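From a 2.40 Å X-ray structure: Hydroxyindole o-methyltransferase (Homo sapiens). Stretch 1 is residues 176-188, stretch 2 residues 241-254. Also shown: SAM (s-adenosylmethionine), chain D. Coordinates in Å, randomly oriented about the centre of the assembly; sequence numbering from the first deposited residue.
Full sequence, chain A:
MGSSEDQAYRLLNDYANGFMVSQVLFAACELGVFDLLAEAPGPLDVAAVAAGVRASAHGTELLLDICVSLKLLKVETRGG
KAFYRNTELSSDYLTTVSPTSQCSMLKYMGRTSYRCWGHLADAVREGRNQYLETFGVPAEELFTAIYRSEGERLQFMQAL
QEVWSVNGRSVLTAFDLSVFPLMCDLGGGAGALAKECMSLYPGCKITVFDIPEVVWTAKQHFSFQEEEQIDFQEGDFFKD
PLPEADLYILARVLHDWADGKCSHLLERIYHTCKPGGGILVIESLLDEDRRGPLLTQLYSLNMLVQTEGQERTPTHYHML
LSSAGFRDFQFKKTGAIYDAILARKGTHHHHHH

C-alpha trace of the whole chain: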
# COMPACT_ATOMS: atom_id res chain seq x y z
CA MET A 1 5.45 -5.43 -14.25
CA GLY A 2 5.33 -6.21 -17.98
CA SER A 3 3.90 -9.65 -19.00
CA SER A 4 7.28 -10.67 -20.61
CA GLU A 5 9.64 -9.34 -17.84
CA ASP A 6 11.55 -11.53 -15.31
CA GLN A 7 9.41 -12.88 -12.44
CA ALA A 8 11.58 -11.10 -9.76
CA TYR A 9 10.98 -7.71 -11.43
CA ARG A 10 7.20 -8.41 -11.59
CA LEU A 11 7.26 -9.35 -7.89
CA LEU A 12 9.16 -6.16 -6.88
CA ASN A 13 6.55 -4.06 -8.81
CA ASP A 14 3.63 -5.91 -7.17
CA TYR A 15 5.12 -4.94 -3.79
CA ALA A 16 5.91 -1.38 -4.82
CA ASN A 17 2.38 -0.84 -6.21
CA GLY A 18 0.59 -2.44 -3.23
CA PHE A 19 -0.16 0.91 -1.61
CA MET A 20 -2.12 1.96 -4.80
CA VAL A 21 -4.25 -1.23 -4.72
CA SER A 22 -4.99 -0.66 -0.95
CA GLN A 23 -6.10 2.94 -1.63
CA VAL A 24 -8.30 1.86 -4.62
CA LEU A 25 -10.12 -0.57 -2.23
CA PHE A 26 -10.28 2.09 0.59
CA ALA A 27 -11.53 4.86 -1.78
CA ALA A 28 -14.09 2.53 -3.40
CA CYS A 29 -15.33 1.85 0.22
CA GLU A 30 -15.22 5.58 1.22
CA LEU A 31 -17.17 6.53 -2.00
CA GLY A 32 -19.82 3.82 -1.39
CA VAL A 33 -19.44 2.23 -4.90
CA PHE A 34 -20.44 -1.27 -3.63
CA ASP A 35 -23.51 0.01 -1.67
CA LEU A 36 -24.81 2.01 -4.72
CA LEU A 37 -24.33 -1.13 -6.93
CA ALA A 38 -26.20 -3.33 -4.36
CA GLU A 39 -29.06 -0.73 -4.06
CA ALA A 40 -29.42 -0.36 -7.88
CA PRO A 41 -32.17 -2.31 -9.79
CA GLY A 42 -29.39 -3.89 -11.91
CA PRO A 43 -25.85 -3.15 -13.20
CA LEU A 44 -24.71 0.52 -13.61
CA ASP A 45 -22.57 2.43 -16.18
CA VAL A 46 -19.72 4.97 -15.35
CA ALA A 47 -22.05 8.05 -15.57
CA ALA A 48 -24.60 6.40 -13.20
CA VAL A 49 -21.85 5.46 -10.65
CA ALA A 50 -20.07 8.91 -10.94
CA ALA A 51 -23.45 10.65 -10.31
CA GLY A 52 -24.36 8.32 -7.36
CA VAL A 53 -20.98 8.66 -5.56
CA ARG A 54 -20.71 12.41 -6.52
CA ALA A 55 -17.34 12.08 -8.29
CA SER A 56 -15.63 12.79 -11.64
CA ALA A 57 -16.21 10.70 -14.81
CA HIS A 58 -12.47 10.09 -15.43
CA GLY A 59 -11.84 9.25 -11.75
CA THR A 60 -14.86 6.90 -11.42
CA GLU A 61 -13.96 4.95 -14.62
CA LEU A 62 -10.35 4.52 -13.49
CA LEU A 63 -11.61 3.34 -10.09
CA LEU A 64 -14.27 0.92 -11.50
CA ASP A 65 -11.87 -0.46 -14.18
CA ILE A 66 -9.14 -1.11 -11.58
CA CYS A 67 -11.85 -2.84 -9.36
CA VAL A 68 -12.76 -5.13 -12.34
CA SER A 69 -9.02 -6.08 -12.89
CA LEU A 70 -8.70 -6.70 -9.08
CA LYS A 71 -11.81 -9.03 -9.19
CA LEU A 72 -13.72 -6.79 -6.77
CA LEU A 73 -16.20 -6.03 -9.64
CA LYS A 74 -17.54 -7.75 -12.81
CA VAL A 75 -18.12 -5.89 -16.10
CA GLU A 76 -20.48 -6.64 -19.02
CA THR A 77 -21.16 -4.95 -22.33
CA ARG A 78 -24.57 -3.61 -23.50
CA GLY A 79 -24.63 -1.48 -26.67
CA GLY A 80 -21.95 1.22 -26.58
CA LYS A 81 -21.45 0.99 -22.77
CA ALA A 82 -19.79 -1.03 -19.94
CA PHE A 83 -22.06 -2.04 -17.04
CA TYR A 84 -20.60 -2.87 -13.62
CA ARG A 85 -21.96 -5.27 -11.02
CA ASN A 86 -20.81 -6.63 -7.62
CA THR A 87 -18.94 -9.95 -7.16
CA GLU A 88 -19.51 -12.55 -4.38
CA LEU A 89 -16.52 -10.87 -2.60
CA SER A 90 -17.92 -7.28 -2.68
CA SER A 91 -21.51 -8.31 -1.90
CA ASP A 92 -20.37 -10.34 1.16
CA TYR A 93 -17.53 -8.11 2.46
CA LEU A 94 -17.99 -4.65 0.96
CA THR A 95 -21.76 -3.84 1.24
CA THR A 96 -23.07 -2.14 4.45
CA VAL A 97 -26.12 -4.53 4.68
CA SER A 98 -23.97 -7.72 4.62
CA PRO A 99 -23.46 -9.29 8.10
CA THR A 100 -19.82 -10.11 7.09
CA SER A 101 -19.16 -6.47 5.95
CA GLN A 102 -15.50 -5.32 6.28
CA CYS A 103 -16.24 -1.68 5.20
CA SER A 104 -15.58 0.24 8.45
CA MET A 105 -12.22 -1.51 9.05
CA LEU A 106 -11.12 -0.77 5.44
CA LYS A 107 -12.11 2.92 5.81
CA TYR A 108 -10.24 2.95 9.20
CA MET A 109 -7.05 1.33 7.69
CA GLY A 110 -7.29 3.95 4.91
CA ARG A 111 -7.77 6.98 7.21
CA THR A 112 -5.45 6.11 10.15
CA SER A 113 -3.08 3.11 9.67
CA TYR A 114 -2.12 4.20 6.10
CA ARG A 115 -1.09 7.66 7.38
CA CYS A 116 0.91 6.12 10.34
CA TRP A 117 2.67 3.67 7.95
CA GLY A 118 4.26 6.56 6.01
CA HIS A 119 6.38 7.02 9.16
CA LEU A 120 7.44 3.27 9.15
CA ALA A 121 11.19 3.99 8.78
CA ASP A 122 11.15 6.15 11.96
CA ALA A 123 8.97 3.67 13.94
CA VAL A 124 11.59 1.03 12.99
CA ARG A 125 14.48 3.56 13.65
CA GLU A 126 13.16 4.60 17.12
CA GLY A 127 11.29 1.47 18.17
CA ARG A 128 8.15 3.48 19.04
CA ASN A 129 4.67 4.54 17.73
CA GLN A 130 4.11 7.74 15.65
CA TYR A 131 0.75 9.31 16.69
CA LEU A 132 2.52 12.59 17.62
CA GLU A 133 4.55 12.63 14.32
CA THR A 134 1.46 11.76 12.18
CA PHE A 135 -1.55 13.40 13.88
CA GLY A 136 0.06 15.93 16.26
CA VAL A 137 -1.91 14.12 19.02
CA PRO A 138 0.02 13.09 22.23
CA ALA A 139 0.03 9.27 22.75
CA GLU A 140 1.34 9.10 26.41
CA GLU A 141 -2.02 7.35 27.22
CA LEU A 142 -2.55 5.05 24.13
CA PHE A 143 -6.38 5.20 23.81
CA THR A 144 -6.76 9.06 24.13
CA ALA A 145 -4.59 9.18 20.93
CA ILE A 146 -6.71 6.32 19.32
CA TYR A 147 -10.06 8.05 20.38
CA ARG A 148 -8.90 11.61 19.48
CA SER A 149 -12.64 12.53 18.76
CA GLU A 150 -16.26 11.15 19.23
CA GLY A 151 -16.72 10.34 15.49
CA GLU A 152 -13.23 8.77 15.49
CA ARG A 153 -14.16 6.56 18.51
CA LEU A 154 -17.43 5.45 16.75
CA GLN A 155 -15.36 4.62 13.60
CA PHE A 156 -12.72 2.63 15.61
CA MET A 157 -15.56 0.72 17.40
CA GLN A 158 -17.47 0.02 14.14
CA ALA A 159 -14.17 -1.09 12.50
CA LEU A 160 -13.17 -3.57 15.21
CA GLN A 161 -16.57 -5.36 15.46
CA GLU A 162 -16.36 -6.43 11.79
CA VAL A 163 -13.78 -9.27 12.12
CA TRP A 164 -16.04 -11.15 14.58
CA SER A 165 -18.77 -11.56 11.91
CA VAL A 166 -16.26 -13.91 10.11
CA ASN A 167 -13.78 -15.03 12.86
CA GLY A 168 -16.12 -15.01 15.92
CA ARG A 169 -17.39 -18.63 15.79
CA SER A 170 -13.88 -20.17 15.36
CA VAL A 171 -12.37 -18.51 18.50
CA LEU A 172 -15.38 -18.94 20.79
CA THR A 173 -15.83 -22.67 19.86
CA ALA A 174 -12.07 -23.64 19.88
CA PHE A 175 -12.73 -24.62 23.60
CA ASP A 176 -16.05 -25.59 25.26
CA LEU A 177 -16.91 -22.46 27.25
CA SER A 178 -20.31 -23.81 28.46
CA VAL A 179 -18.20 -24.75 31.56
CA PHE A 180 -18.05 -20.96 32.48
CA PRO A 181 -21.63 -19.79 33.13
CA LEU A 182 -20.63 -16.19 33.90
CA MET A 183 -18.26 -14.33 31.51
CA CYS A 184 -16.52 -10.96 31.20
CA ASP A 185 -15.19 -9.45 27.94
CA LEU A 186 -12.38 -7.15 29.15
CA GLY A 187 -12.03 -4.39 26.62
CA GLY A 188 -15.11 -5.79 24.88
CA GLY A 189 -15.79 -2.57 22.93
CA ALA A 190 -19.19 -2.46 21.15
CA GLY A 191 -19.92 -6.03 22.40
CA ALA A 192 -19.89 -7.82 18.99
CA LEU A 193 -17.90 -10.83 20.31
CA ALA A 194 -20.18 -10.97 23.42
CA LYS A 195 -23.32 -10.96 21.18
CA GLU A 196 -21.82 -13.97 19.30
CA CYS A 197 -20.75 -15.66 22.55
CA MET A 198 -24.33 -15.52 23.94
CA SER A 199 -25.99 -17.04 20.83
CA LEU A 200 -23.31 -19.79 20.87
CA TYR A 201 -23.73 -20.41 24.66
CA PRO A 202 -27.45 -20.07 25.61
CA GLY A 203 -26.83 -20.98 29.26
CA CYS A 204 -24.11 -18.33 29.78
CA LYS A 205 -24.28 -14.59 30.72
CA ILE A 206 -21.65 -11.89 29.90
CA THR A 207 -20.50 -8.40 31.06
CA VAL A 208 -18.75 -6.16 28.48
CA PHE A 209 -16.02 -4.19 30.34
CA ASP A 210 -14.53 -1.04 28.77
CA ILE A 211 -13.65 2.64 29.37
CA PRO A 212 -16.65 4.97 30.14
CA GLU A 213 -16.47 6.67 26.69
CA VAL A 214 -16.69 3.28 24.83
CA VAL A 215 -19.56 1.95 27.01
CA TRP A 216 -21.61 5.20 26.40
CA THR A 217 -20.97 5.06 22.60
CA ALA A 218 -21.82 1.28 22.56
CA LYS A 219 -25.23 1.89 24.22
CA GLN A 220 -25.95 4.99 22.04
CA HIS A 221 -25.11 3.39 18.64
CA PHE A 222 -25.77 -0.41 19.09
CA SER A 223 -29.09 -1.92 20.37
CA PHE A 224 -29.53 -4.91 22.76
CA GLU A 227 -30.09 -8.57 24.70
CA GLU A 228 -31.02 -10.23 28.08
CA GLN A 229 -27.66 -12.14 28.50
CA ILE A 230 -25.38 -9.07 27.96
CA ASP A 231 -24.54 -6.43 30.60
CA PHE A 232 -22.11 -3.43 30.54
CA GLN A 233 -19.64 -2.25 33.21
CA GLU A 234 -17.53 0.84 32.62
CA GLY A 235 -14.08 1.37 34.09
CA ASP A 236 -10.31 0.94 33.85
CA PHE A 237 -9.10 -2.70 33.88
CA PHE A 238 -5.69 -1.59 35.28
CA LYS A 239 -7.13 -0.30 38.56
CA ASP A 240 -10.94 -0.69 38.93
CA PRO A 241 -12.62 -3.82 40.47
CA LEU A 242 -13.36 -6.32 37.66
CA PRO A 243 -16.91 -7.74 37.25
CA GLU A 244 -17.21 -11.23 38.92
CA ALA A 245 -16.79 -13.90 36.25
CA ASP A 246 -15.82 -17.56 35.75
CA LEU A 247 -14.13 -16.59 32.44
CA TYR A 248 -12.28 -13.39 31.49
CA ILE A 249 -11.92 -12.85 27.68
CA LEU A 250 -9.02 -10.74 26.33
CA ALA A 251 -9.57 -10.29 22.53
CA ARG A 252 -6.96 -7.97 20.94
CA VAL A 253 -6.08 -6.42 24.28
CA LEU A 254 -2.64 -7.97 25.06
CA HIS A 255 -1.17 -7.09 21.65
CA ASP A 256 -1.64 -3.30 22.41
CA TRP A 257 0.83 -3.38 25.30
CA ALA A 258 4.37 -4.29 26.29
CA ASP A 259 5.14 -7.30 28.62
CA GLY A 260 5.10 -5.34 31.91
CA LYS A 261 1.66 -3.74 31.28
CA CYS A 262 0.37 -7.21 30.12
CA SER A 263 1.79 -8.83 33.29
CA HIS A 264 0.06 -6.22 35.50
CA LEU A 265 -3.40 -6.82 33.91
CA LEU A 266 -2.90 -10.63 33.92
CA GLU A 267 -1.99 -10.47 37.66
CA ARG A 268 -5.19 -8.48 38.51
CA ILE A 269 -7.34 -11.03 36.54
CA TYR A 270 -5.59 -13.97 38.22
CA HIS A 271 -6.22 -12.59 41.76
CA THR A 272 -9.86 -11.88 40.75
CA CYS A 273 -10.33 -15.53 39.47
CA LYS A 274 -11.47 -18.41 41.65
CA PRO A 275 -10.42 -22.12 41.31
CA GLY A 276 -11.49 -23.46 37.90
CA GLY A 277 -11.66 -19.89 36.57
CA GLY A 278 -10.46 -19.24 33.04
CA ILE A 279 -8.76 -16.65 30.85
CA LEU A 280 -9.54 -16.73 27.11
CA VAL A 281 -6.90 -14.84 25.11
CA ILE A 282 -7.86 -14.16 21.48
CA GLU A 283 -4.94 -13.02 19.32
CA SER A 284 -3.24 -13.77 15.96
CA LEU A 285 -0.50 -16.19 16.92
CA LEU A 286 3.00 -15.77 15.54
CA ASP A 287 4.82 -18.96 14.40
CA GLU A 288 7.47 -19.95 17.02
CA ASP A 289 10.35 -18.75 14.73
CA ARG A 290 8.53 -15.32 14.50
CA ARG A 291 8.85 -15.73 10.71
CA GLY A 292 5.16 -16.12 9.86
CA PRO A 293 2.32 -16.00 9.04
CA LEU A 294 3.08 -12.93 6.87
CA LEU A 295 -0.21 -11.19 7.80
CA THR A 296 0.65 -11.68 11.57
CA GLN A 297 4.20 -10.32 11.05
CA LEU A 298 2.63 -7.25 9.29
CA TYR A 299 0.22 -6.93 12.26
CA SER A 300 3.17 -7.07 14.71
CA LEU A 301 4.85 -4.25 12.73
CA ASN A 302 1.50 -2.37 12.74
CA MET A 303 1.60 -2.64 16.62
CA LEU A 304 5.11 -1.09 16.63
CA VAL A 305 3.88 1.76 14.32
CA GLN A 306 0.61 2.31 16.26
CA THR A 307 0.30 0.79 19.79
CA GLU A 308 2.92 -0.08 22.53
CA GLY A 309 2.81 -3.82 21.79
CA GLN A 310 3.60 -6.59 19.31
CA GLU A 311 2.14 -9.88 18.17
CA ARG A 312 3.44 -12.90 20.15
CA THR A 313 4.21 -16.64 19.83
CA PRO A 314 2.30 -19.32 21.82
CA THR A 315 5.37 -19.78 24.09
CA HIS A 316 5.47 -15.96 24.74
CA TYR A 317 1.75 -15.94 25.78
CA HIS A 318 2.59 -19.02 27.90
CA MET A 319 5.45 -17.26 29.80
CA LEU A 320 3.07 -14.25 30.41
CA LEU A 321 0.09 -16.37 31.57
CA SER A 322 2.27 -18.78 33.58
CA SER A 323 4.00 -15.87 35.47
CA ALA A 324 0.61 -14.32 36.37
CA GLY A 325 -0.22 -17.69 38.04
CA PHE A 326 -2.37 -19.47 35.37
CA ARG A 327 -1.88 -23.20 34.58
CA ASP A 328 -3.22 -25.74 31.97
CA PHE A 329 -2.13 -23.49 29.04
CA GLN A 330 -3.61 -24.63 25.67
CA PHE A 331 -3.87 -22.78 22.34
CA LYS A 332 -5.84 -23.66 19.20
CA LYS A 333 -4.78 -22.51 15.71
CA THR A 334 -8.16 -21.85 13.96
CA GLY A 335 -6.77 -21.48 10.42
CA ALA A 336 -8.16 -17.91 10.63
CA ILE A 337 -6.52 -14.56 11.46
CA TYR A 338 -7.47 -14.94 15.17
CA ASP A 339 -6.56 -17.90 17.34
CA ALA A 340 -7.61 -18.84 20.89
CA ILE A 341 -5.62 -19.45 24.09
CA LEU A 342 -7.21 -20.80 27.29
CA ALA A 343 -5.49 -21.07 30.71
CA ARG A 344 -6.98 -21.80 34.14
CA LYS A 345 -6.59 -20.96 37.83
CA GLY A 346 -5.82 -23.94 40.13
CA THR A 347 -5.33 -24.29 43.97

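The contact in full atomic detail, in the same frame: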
# COMPACT_ATOMS: atom_id res chain seq x y z
N ASP A 176 -14.68 -25.52 24.76
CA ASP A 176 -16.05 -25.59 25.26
C ASP A 176 -16.16 -24.69 26.49
O ASP A 176 -15.74 -25.05 27.60
CB ASP A 176 -16.46 -27.04 25.54
CG ASP A 176 -17.76 -27.23 26.29
OD1 ASP A 176 -18.62 -26.31 26.22
OD2 ASP A 176 -17.93 -28.29 26.92
N LEU A 177 -16.74 -23.52 26.26
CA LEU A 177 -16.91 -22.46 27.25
C LEU A 177 -18.21 -22.56 28.03
O LEU A 177 -18.44 -21.74 28.92
CB LEU A 177 -16.78 -21.08 26.57
CG LEU A 177 -15.62 -20.77 25.62
CD1 LEU A 177 -15.65 -19.33 25.23
CD2 LEU A 177 -14.27 -21.04 26.26
N SER A 178 -19.04 -23.58 27.75
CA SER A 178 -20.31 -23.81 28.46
C SER A 178 -20.05 -24.06 29.95
O SER A 178 -20.94 -23.88 30.79
CB SER A 178 -21.06 -24.98 27.84
OG SER A 178 -20.48 -26.23 28.22
N VAL A 179 -18.81 -24.45 30.26
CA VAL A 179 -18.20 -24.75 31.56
C VAL A 179 -18.09 -23.48 32.47
O VAL A 179 -17.91 -23.59 33.68
CB VAL A 179 -16.84 -25.41 31.20
CG1 VAL A 179 -15.61 -24.67 31.70
CG2 VAL A 179 -16.80 -26.87 31.58
N PHE A 180 -18.16 -22.27 31.84
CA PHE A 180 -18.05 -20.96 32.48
C PHE A 180 -19.38 -20.24 32.35
O PHE A 180 -19.58 -19.50 31.39
CB PHE A 180 -16.94 -20.15 31.78
CG PHE A 180 -15.61 -20.85 31.64
CD1 PHE A 180 -14.80 -21.07 32.76
CD2 PHE A 180 -15.13 -21.23 30.39
CE1 PHE A 180 -13.55 -21.67 32.62
CE2 PHE A 180 -13.88 -21.85 30.25
CZ PHE A 180 -13.10 -22.08 31.37
N PRO A 181 -20.32 -20.45 33.26
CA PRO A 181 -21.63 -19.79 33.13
C PRO A 181 -21.61 -18.26 33.08
O PRO A 181 -22.40 -17.66 32.37
CB PRO A 181 -22.40 -20.28 34.37
CG PRO A 181 -21.69 -21.47 34.82
CD PRO A 181 -20.26 -21.27 34.49
N LEU A 182 -20.72 -17.64 33.84
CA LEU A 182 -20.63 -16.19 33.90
C LEU A 182 -19.32 -15.72 33.25
O LEU A 182 -18.25 -16.25 33.57
CB LEU A 182 -20.83 -15.74 35.35
CG LEU A 182 -20.62 -14.28 35.76
CD1 LEU A 182 -21.39 -13.28 34.86
CD2 LEU A 182 -21.00 -14.11 37.22
N MET A 183 -19.43 -14.80 32.27
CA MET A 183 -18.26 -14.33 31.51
C MET A 183 -18.05 -12.83 31.56
O MET A 183 -19.00 -12.08 31.77
CB MET A 183 -18.34 -14.78 30.04
CG MET A 183 -18.50 -16.26 29.86
SD MET A 183 -18.46 -16.66 28.11
CE MET A 183 -18.80 -18.40 28.17
N CYS A 184 -16.82 -12.39 31.28
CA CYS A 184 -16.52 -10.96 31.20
C CYS A 184 -15.58 -10.69 30.03
O CYS A 184 -14.49 -11.27 29.98
CB CYS A 184 -15.97 -10.40 32.51
SG CYS A 184 -15.52 -8.64 32.42
N ASP A 185 -16.02 -9.85 29.09
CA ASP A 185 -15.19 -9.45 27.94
C ASP A 185 -14.47 -8.16 28.31
O ASP A 185 -15.10 -7.09 28.33
CB ASP A 185 -16.00 -9.29 26.64
CG ASP A 185 -15.14 -9.27 25.38
OD1 ASP A 185 -13.90 -9.33 25.50
OD2 ASP A 185 -15.72 -9.16 24.27
N LEU A 186 -13.20 -8.28 28.71
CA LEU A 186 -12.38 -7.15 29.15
C LEU A 186 -11.88 -6.41 27.97
O LEU A 186 -11.10 -6.96 27.19
CB LEU A 186 -11.20 -7.64 30.00
CG LEU A 186 -11.53 -8.21 31.36
CD1 LEU A 186 -10.39 -9.00 31.87
CD2 LEU A 186 -11.87 -7.12 32.33
N GLY A 187 -12.37 -5.19 27.79
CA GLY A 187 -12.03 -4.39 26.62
C GLY A 187 -12.91 -4.86 25.48
O GLY A 187 -12.46 -4.95 24.34
N GLY A 188 -14.14 -5.23 25.82
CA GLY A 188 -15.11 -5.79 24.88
C GLY A 188 -15.66 -4.88 23.81
O GLY A 188 -16.37 -5.36 22.92
N PRO A 241 -12.30 -2.40 40.20
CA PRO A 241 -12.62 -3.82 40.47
C PRO A 241 -13.23 -4.42 39.20
O PRO A 241 -13.98 -3.73 38.48
CB PRO A 241 -13.59 -3.77 41.64
CG PRO A 241 -14.21 -2.41 41.58
CD PRO A 241 -13.26 -1.49 40.88
N LEU A 242 -12.84 -5.66 38.87
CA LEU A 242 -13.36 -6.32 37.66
C LEU A 242 -14.69 -6.95 37.99
O LEU A 242 -14.91 -7.36 39.14
CB LEU A 242 -12.39 -7.38 37.08
CG LEU A 242 -10.91 -7.01 36.84
CD1 LEU A 242 -10.13 -8.25 36.43
CD2 LEU A 242 -10.76 -5.93 35.84
N PRO A 243 -15.63 -7.02 37.01
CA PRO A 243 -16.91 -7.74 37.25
C PRO A 243 -16.62 -9.19 37.65
O PRO A 243 -15.62 -9.73 37.18
CB PRO A 243 -17.61 -7.68 35.88
CG PRO A 243 -16.93 -6.54 35.15
CD PRO A 243 -15.51 -6.59 35.60
N GLU A 244 -17.43 -9.82 38.53
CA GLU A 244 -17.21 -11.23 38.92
C GLU A 244 -17.53 -12.07 37.72
O GLU A 244 -18.50 -11.78 37.01
CB GLU A 244 -18.05 -11.67 40.12
CG GLU A 244 -17.35 -11.44 41.45
CD GLU A 244 -18.15 -10.64 42.46
OE1 GLU A 244 -18.33 -9.41 42.26
OE2 GLU A 244 -18.61 -11.24 43.46
N ALA A 245 -16.66 -13.05 37.44
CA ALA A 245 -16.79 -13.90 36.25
C ALA A 245 -16.02 -15.19 36.44
O ALA A 245 -15.06 -15.24 37.24
CB ALA A 245 -16.28 -13.17 35.01
N ASP A 246 -16.44 -16.24 35.72
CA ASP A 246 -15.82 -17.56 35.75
C ASP A 246 -14.77 -17.55 34.66
O ASP A 246 -13.75 -18.23 34.80
CB ASP A 246 -16.87 -18.66 35.48
CG ASP A 246 -18.01 -18.67 36.47
OD1 ASP A 246 -17.74 -18.76 37.68
OD2 ASP A 246 -19.18 -18.58 36.04
N LEU A 247 -15.02 -16.77 33.59
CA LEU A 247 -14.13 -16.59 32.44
C LEU A 247 -13.93 -15.13 32.09
O LEU A 247 -14.90 -14.38 31.92
CB LEU A 247 -14.67 -17.37 31.22
CG LEU A 247 -13.88 -17.30 29.92
CD1 LEU A 247 -12.62 -18.13 29.99
CD2 LEU A 247 -14.73 -17.73 28.75
N TYR A 248 -12.66 -14.73 31.98
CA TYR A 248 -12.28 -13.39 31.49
C TYR A 248 -11.75 -13.55 30.06
O TYR A 248 -10.89 -14.40 29.82
CB TYR A 248 -11.27 -12.72 32.43
CG TYR A 248 -11.90 -12.36 33.77
CD1 TYR A 248 -12.58 -11.16 33.94
CD2 TYR A 248 -11.91 -13.27 34.82
CE1 TYR A 248 -13.23 -10.86 35.13
CE2 TYR A 248 -12.55 -12.98 36.03
CZ TYR A 248 -13.21 -11.77 36.17
OH TYR A 248 -13.79 -11.44 37.37
N ILE A 249 -12.32 -12.80 29.10
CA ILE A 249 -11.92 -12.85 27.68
C ILE A 249 -11.07 -11.64 27.34
O ILE A 249 -11.49 -10.51 27.60
CB ILE A 249 -13.15 -12.97 26.72
CG1 ILE A 249 -14.11 -14.12 27.15
CG2 ILE A 249 -12.71 -13.07 25.24
CD1 ILE A 249 -15.46 -14.24 26.34
N LEU A 250 -9.88 -11.85 26.76
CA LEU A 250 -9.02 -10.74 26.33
C LEU A 250 -8.79 -10.86 24.82
O LEU A 250 -7.89 -11.61 24.39
CB LEU A 250 -7.68 -10.68 27.09
CG LEU A 250 -7.64 -10.17 28.53
CD1 LEU A 250 -6.26 -10.37 29.11
CD2 LEU A 250 -7.97 -8.70 28.62
N ALA A 251 -9.67 -10.24 24.01
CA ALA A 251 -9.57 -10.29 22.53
C ALA A 251 -8.94 -8.99 22.06
O ALA A 251 -9.49 -7.91 22.32
CB ALA A 251 -10.94 -10.49 21.89
N ARG A 252 -7.75 -9.09 21.45
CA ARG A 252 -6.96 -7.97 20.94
C ARG A 252 -6.69 -6.91 22.01
O ARG A 252 -6.74 -5.71 21.74
CB ARG A 252 -7.58 -7.37 19.67
CG ARG A 252 -7.51 -8.28 18.44
CD ARG A 252 -8.85 -8.20 17.76
NE ARG A 252 -8.78 -7.55 16.47
CZ ARG A 252 -9.81 -7.00 15.84
NH1 ARG A 252 -11.00 -6.94 16.43
NH2 ARG A 252 -9.66 -6.47 14.63
N VAL A 253 -6.40 -7.35 23.22
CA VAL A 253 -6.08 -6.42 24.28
C VAL A 253 -4.58 -6.53 24.50
O VAL A 253 -3.90 -5.54 24.39
CB VAL A 253 -6.92 -6.69 25.58
CG1 VAL A 253 -6.36 -5.90 26.76
CG2 VAL A 253 -8.39 -6.37 25.35
N LEU A 254 -4.06 -7.74 24.77
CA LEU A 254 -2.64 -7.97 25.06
C LEU A 254 -1.67 -7.45 23.99
O LEU A 254 -0.61 -6.91 24.30
CB LEU A 254 -2.40 -9.48 25.39
CG LEU A 254 -3.03 -10.02 26.69
CD1 LEU A 254 -2.63 -11.47 26.94
CD2 LEU A 254 -2.66 -9.15 27.91
N SAM D . -12.02 -6.74 22.24
CA SAM D . -12.42 -5.90 21.09
C SAM D . -12.24 -6.51 19.68
O SAM D . -11.37 -7.34 19.53
OXT SAM D . -12.95 -6.19 18.68
CB SAM D . -11.73 -4.57 21.26
CG SAM D . -10.21 -4.64 21.04
SD SAM D . -9.55 -2.94 21.16
CE SAM D . -7.98 -3.16 20.42
C5' SAM D . -8.93 -2.84 22.86
C4' SAM D . -10.14 -2.47 23.72
O4' SAM D . -9.63 -2.28 25.03
C3' SAM D . -10.81 -1.11 23.28
O3' SAM D . -12.23 -1.25 23.13
C2' SAM D . -10.37 -0.14 24.43
O2' SAM D . -11.23 0.96 24.74
C1' SAM D . -10.26 -1.12 25.61
N9 SAM D . -9.41 -0.60 26.70
C8 SAM D . -8.16 -0.01 26.57
N7 SAM D . -7.69 0.32 27.74
C5 SAM D . -8.64 0.02 28.71
C6 SAM D . -8.74 0.15 30.11
N6 SAM D . -7.68 0.64 30.80
N1 SAM D . -9.87 -0.31 30.76
C2 SAM D . -10.92 -0.80 30.09
N3 SAM D . -10.85 -0.93 28.75
C4 SAM D . -9.75 -0.60 28.05
O HOH W 1 -11.44 -8.41 24.88

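Strands 182-186 and 247-251 lie side by side in parallel register, joined by a ladder of backbone hydrogen bonds. Cys184 anchors its centre: its N donates to Leu247 O (2.8 Å), and its O accepts from Ile249 N (2.8 Å, nearly linear). Leu186 N continues the ladder to Ile249 O at 3.0 Å. At the start of the strands, Asp246 closes the pairing with both backbone and side chain, its N donating to Leu182 O and its OD2 accepting from Leu182 N, each at 2.8 Å; Leu182 O also receives a longer bond from Leu247 N (3.3 Å).

Where the strands end, a water lies 2.7 Å from Asp185 OD1 and from Leu186 O, and its O accepts from Ala251 N at 2.7 Å. Nearby, the amino N of SAM donates to Gly187 O and Ala251 O, both at 2.8 Å, so the cofactor ties the two strand ends together.

Apolar side chains pack on both faces of the sheet. On one, Leu247 CD1 sits over the Phe180 ring, 4.0 Å from its centroid, while Leu247 CD2 meets Met183 SD at 3.9 Å. On the other, Cys184 SG packs against Pro243 CG (3.7 Å), and Leu186 CD1 reaches Tyr248 CD1 (3.7 Å); Tyr248 OH is itself held by Pro243 O at 2.5 Å.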